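Local structure of 1,4-dihydroxy-6-naphtoate synthase (Archaeoglobus fulgidus, 1ZBM) at residues 15-20 and 48-53. The protein probably converts cyclic dehypoxanthine futalosine into 1,4-dihydroxy-6-naphthoate, a carbon-carbon lyase step in menaquinone biosynthesis. Numbering follows the deposited sequence.
Sequences AHTPDA and ETLNRK
Asn51 ND2 gives a nearly straight hydrogen bond of 3.1 Å to Glu48 OE1 (168° at the hydrogen), one turn back on the helix whose Leu50 packs against Ala15 and His16. The donor lies on the syn side of the carboxylate, 31° out of its plane. The amide is held at both ends, since Asn51 OD1 accepts from Ser65 N, while Glu48 OE2 takes the backbone N-H of Tyr112.

Across the contact everything rests on Leu50. With CG anti to its carbonyl carbon (chi1 -58°), the isobutyl group leans on the end of strand 11-16, and both methyls make contact. Leu50 CD2 meets Ala15 CB at 3.9 Å; Leu50 CD1 also touches that methyl but lies mainly against the backbone, 3.8 Å from His16 CA, and just brushes Thr17 CG2 at 4.3 Å. The His16 ring turns away, stacked on Phe26 and hydrogen-bonded through ND1 to Asp22.

All four touching residues are buried, and Thr17 is about 6 Å, side chain to side chain, from His152, the predicted proton acceptor. Helix 47-53 lies in the crossover from strand 39-44 to strand 61-65, the two parallel neighbours of strand 11-16, an arrangement characteristic of the type 2 periplasmic-binding-protein fold.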
# COMPACT_ATOMS: atom_id res chain seq x y z
N ALA A 15 4.75 9.65 8.33
CA ALA A 15 5.54 8.90 7.37
C ALA A 15 4.69 8.22 6.33
O ALA A 15 3.66 7.61 6.62
CB ALA A 15 6.40 7.87 8.09
N HIS A 16 5.14 8.34 5.09
CA HIS A 16 4.49 7.71 3.97
C HIS A 16 5.53 7.34 2.92
O HIS A 16 6.73 7.49 3.15
CB HIS A 16 3.36 8.60 3.40
CG HIS A 16 3.67 10.06 3.38
ND1 HIS A 16 3.82 10.77 2.21
CD2 HIS A 16 3.77 10.96 4.38
CE1 HIS A 16 4.00 12.04 2.49
NE2 HIS A 16 3.97 12.19 3.80
N THR A 17 5.06 6.86 1.78
CA THR A 17 5.94 6.34 0.74
C THR A 17 6.25 7.14 -0.52
O THR A 17 5.46 7.97 -0.95
CB THR A 17 5.42 4.98 0.28
OG1 THR A 17 4.12 5.13 -0.31
CG2 THR A 17 5.33 4.04 1.47
N PRO A 18 7.42 6.88 -1.12
CA PRO A 18 7.86 7.56 -2.35
C PRO A 18 7.14 6.96 -3.55
O PRO A 18 7.76 6.39 -4.44
CB PRO A 18 9.37 7.27 -2.40
CG PRO A 18 9.70 6.67 -1.04
CD PRO A 18 8.46 5.94 -0.66
N ASP A 19 5.81 7.06 -3.54
CA ASP A 19 5.01 6.53 -4.64
C ASP A 19 4.02 7.59 -5.10
O ASP A 19 3.54 8.41 -4.30
CB ASP A 19 4.26 5.27 -4.20
CG ASP A 19 5.19 4.16 -3.73
OD1 ASP A 19 6.10 3.79 -4.50
OD2 ASP A 19 5.00 3.67 -2.61
N ALA A 20 3.72 7.57 -6.39
CA ALA A 20 2.80 8.52 -7.00
C ALA A 20 1.46 8.58 -6.27
O ALA A 20 1.04 9.65 -5.82
CB ALA A 20 2.57 8.15 -8.46
N GLU A 48 8.14 -1.14 2.97
CA GLU A 48 8.66 -2.21 3.80
C GLU A 48 9.46 -1.61 4.96
O GLU A 48 9.45 -2.14 6.06
CB GLU A 48 9.51 -3.18 2.98
CG GLU A 48 9.91 -4.46 3.73
CD GLU A 48 8.72 -5.22 4.32
OE1 GLU A 48 7.55 -4.84 4.09
OE2 GLU A 48 8.96 -6.22 5.04
N THR A 49 10.14 -0.49 4.70
CA THR A 49 10.91 0.19 5.75
C THR A 49 9.97 0.66 6.87
O THR A 49 10.31 0.57 8.06
CB THR A 49 11.68 1.41 5.18
OG1 THR A 49 12.62 0.97 4.20
CG2 THR A 49 12.42 2.16 6.30
N LEU A 50 8.80 1.16 6.48
CA LEU A 50 7.81 1.62 7.46
C LEU A 50 7.15 0.45 8.20
O LEU A 50 6.83 0.57 9.39
CB LEU A 50 6.73 2.49 6.78
CG LEU A 50 7.17 3.74 6.02
CD1 LEU A 50 5.95 4.61 5.65
CD2 LEU A 50 8.13 4.55 6.88
N ASN A 51 6.95 -0.67 7.52
CA ASN A 51 6.34 -1.83 8.17
C ASN A 51 7.27 -2.31 9.27
O ASN A 51 6.81 -2.70 10.33
CB ASN A 51 6.11 -2.97 7.18
CG ASN A 51 4.96 -2.71 6.24
OD1 ASN A 51 4.03 -1.97 6.57
ND2 ASN A 51 4.99 -3.33 5.06
N ARG A 52 8.57 -2.28 9.02
CA ARG A 52 9.54 -2.72 10.01
C ARG A 52 9.73 -1.70 11.13
O ARG A 52 9.70 -2.06 12.30
CB ARG A 52 10.87 -3.05 9.32
CG ARG A 52 10.82 -4.36 8.53
CD ARG A 52 12.12 -4.63 7.78
NE ARG A 52 12.15 -6.00 7.23
CZ ARG A 52 12.39 -7.10 7.94
NH1 ARG A 52 12.63 -7.01 9.24
NH2 ARG A 52 12.40 -8.29 7.36
N LYS A 53 9.92 -0.43 10.78
CA LYS A 53 10.12 0.60 11.80
C LYS A 53 8.89 0.74 12.69
O LYS A 53 8.97 1.26 13.80
CB LYS A 53 10.43 1.95 11.16
CG LYS A 53 11.81 2.04 10.56
CD LYS A 53 12.11 3.49 10.24
CE LYS A 53 13.59 3.72 10.06
NZ LYS A 53 13.86 5.17 9.85